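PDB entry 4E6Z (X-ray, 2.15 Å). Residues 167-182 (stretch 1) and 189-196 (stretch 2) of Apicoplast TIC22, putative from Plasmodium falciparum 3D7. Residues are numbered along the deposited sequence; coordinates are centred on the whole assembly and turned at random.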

# COMPACT_ATOMS: atom_id res chain seq x y z
N LYS A 167 -3.10 2.18 -11.83
CA LYS A 167 -1.72 2.30 -11.38
C LYS A 167 -1.62 2.42 -9.86
O LYS A 167 -2.12 3.37 -9.27
N LEU A 168 -0.95 1.45 -9.24
CA LEU A 168 -0.78 1.44 -7.80
C LEU A 168 0.45 2.26 -7.41
O LEU A 168 1.54 2.05 -7.95
N ILE A 169 0.28 3.19 -6.47
CA ILE A 169 1.38 4.04 -6.01
C ILE A 169 1.77 3.75 -4.56
O ILE A 169 1.02 4.06 -3.64
N SER A 170 2.95 3.16 -4.36
CA SER A 170 3.45 2.92 -3.02
C SER A 170 3.63 4.23 -2.26
O SER A 170 3.78 5.28 -2.87
N SER A 171 3.61 4.15 -0.93
CA SER A 171 3.85 5.32 -0.10
C SER A 171 5.15 6.01 -0.51
O SER A 171 6.21 5.38 -0.54
N LYS A 172 5.06 7.29 -0.82
CA LYS A 172 6.22 8.06 -1.24
C LYS A 172 7.31 8.00 -0.17
O LYS A 172 8.49 7.86 -0.47
N ARG A 173 6.90 8.11 1.09
CA ARG A 173 7.82 8.13 2.22
C ARG A 173 8.47 6.77 2.47
O ARG A 173 9.62 6.69 2.92
N GLN A 174 7.75 5.69 2.20
CA GLN A 174 8.29 4.35 2.40
C GLN A 174 9.24 3.95 1.27
O GLN A 174 10.21 3.22 1.50
N LEU A 175 8.98 4.42 0.06
CA LEU A 175 9.89 4.18 -1.06
C LEU A 175 11.24 4.80 -0.76
O LEU A 175 12.28 4.23 -1.08
N GLN A 176 11.22 5.98 -0.14
CA GLN A 176 12.44 6.62 0.30
C GLN A 176 13.12 5.81 1.41
O GLN A 176 14.33 5.57 1.37
N ASN A 177 12.34 5.41 2.41
CA ASN A 177 12.85 4.61 3.51
C ASN A 177 13.53 3.33 3.03
O ASN A 177 14.51 2.88 3.62
N ALA A 178 12.99 2.76 1.96
CA ALA A 178 13.46 1.47 1.46
C ALA A 178 14.79 1.57 0.72
O ALA A 178 15.56 0.61 0.69
N LEU A 179 15.06 2.73 0.12
CA LEU A 179 16.30 2.92 -0.64
C LEU A 179 17.53 2.63 0.21
O LEU A 179 18.50 2.07 -0.28
N TYR A 180 17.47 3.02 1.47
CA TYR A 180 18.56 2.79 2.41
C TYR A 180 18.99 1.33 2.41
O TYR A 180 20.18 1.02 2.42
N TYR A 181 18.01 0.43 2.36
CA TYR A 181 18.26 -1.00 2.51
C TYR A 181 18.56 -1.71 1.19
O TYR A 181 18.81 -2.92 1.18
N LEU A 182 18.55 -0.97 0.09
CA LEU A 182 18.91 -1.54 -1.20
C LEU A 182 20.31 -1.10 -1.61
O LEU A 182 20.74 0.02 -1.32
N GLU A 189 15.23 -1.91 -9.21
CA GLU A 189 13.94 -2.57 -9.38
C GLU A 189 12.98 -2.34 -8.21
O GLU A 189 11.91 -2.94 -8.15
N LEU A 190 13.37 -1.47 -7.28
CA LEU A 190 12.50 -1.14 -6.14
C LEU A 190 11.10 -0.81 -6.63
O LEU A 190 10.89 0.17 -7.34
N MSE A 191 10.13 -1.64 -6.25
CA MSE A 191 8.77 -1.50 -6.76
C MSE A 191 7.75 -1.18 -5.68
O MSE A 191 7.38 -0.02 -5.49
N TYR A 192 7.27 -2.21 -5.00
CA TYR A 192 6.27 -2.04 -3.96
C TYR A 192 6.80 -2.56 -2.63
O TYR A 192 6.53 -3.69 -2.23
N PRO A 193 7.57 -1.71 -1.94
CA PRO A 193 8.30 -2.09 -0.72
C PRO A 193 7.40 -2.52 0.45
O PRO A 193 6.37 -1.91 0.73
N VAL A 194 7.82 -3.59 1.11
CA VAL A 194 7.33 -3.92 2.44
C VAL A 194 8.56 -4.29 3.27
O VAL A 194 9.55 -4.77 2.72
N PHE A 195 8.49 -4.05 4.57
CA PHE A 195 9.65 -4.23 5.44
C PHE A 195 9.44 -5.39 6.42
O PHE A 195 8.33 -5.63 6.89
N TYR A 196 10.52 -6.10 6.74
CA TYR A 196 10.46 -7.13 7.77
C TYR A 196 11.79 -7.29 8.50
O TYR A 196 12.84 -6.85 8.02

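The two stretches meet in a mainly apolar contact without a direct hydrogen bond between them, in which one side of helix 172-179 and its flanking residues pack on L190, P193 and F195 while Y192 covers the preceding segment. The contact buries 586 Å², both sides summed, and the axes of the helix and strand 193-196 approach to 8.6 Å at 58°.

A178 CB points toward the strand and lies 3.8 Å from P193 CB and 3.8 Å from F195 CZ. F195 (chi1 m) also points in, its ring edge meeting A178, with F195 CE1 3.7 Å from A178 CA. V194, between these two strand residues, points away, as expected from strand alternation.

L190 (t, p) inserts among three leucines. Its CD2 reaches L179 CD2 at 3.6 Å, its CD1 lies 3.7 Å from L182 CD2, and its CG is 3.8 Å from L175 CD2. The CA-to-CB bond of L175 (m, t) points sideways to the other stretch, but the end of the side chain comes nearer, so that L175 CD2 also touches P193 CD at 3.6 Å.

Before the helix, L168 (t, p) points toward Y192, whose chi1 is m; L168 CD2 is 3.6 Å from Y192 CE1, and the backbone L168 O approaches the ring edge, 3.4 Å from the same Y192 CE1.

The polar atoms at this contact are few. S170 (m) points in, with S170 OG 3.2 Å from Y192 CD1, and a water links the stretches, 2.9 Å from S170 OG and donating to P193 O at 3.1 Å. Q174 (m, m) places OE1 3.5 Å from F195 CE2; that oxygen accepts from N177 ND2 at 3.1 Å, and both ends of the Q174 amide are also hydrogen-bonded elsewhere in the structure.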

# COMPACT_ATOMS: atom_id res chain seq x y z
CB LYS A 167 -1.05 3.51 -12.05
CG LYS A 167 0.37 3.78 -11.60
CD LYS A 167 0.89 5.07 -12.21
CE LYS A 167 1.12 4.93 -13.71
NZ LYS A 167 2.21 3.96 -14.01
CB LEU A 168 -0.65 0.00 -7.29
CG LEU A 168 -0.53 -0.24 -5.78
CD1 LEU A 168 -1.80 0.19 -5.05
CD2 LEU A 168 -0.22 -1.70 -5.50
CB ILE A 169 1.00 5.53 -6.10
CG1 ILE A 169 0.38 5.85 -7.46
CG2 ILE A 169 2.22 6.40 -5.82
CD1 ILE A 169 1.30 5.56 -8.63
CB SER A 170 4.78 2.15 -3.05
OG SER A 170 4.59 0.80 -3.42
CB SER A 171 3.92 4.93 1.37
OG SER A 171 4.30 6.03 2.18
CB LYS A 172 5.83 9.51 -1.52
CG LYS A 172 6.96 10.37 -2.05
CD LYS A 172 6.57 11.84 -2.04
CE LYS A 172 7.60 12.70 -2.74
NZ LYS A 172 7.65 12.43 -4.20
CB ARG A 173 7.09 8.63 3.47
CG ARG A 173 7.98 8.74 4.70
CD ARG A 173 7.17 9.15 5.92
NE ARG A 173 6.12 8.19 6.24
CZ ARG A 173 5.47 8.13 7.40
NH1 ARG A 173 5.77 8.99 8.37
NH2 ARG A 173 4.53 7.22 7.59
CB GLN A 174 7.17 3.31 2.56
CG GLN A 174 6.23 3.59 3.72
CD GLN A 174 6.95 3.87 5.03
OE1 GLN A 174 7.95 3.22 5.35
NE2 GLN A 174 6.46 4.83 5.79
CB LEU A 175 9.33 4.76 -2.35
CG LEU A 175 8.31 3.89 -3.10
CD1 LEU A 175 7.51 4.73 -4.10
CD2 LEU A 175 9.03 2.74 -3.79
CB GLN A 176 12.17 8.04 0.77
CG GLN A 176 13.44 8.81 1.10
CD GLN A 176 14.45 8.79 -0.04
OE1 GLN A 176 14.23 9.39 -1.10
NE2 GLN A 176 15.57 8.11 0.18
CB ASN A 177 11.73 4.27 4.50
CG ASN A 177 11.30 5.46 5.33
OD1 ASN A 177 12.04 6.43 5.46
ND2 ASN A 177 10.12 5.39 5.91
CB ALA A 178 12.40 0.84 0.56
CB LEU A 179 16.37 4.34 -1.19
CG LEU A 179 15.51 4.60 -2.42
CD1 LEU A 179 15.74 6.00 -2.94
CD2 LEU A 179 15.83 3.56 -3.49
CB TYR A 180 18.12 3.22 3.82
CG TYR A 180 19.16 3.04 4.90
CD1 TYR A 180 19.13 1.94 5.74
CD2 TYR A 180 20.17 3.97 5.08
CE1 TYR A 180 20.08 1.77 6.73
CE2 TYR A 180 21.13 3.81 6.06
CZ TYR A 180 21.07 2.71 6.89
OH TYR A 180 22.02 2.54 7.88
CB TYR A 181 17.08 -1.66 3.22
CG TYR A 181 16.84 -1.08 4.59
CD1 TYR A 181 17.59 -1.50 5.69
CD2 TYR A 181 15.88 -0.09 4.79
CE1 TYR A 181 17.38 -0.96 6.95
CE2 TYR A 181 15.67 0.45 6.04
CZ TYR A 181 16.42 0.02 7.11
OH TYR A 181 16.20 0.57 8.36
CB LEU A 182 17.90 -1.12 -2.27
CG LEU A 182 16.54 -1.83 -2.35
CD1 LEU A 182 16.35 -2.81 -1.21
CD2 LEU A 182 15.41 -0.81 -2.39
CB GLU A 189 14.11 -4.07 -9.61
CG GLU A 189 14.75 -4.43 -10.94
CD GLU A 189 14.60 -5.91 -11.26
OE1 GLU A 189 15.24 -6.37 -12.23
OE2 GLU A 189 13.85 -6.60 -10.55
CB LEU A 190 13.07 0.03 -5.34
CG LEU A 190 12.15 0.56 -4.24
CD1 LEU A 190 11.83 -0.52 -3.22
CD2 LEU A 190 12.75 1.79 -3.57
CB MSE A 191 8.36 -2.76 -7.52
CG MSE A 191 8.80 -2.79 -8.98
SE MSE A 191 7.67 -1.71 -10.15
CE MSE A 191 8.26 0.08 -9.64
CB TYR A 192 4.98 -2.77 -4.33
CG TYR A 192 4.38 -2.30 -5.64
CD1 TYR A 192 3.51 -1.22 -5.68
CD2 TYR A 192 4.69 -2.94 -6.83
CE1 TYR A 192 2.96 -0.79 -6.88
CE2 TYR A 192 4.15 -2.52 -8.03
CZ TYR A 192 3.28 -1.44 -8.05
OH TYR A 192 2.74 -1.02 -9.24
CB PRO A 193 9.07 -0.81 -0.37
CG PRO A 193 8.31 0.29 -1.03
CD PRO A 193 7.80 -0.30 -2.30
CB VAL A 194 6.30 -5.07 2.43
CG1 VAL A 194 4.94 -4.56 1.93
CG2 VAL A 194 6.78 -6.21 1.56
CB PHE A 195 9.93 -2.95 6.22
CG PHE A 195 10.07 -1.73 5.35
CD1 PHE A 195 11.32 -1.32 4.91
CD2 PHE A 195 8.96 -0.99 4.98
CE1 PHE A 195 11.45 -0.20 4.10
CE2 PHE A 195 9.08 0.13 4.18
CZ PHE A 195 10.33 0.53 3.74
CB TYR A 196 10.00 -8.47 7.19
CG TYR A 196 11.09 -9.27 6.52
CD1 TYR A 196 11.71 -10.32 7.17
CD2 TYR A 196 11.49 -8.98 5.22
CE1 TYR A 196 12.71 -11.06 6.56
CE2 TYR A 196 12.48 -9.71 4.60
CZ TYR A 196 13.09 -10.75 5.27
OH TYR A 196 14.08 -11.48 4.65
O HOH W 1 4.11 -0.76 -1.04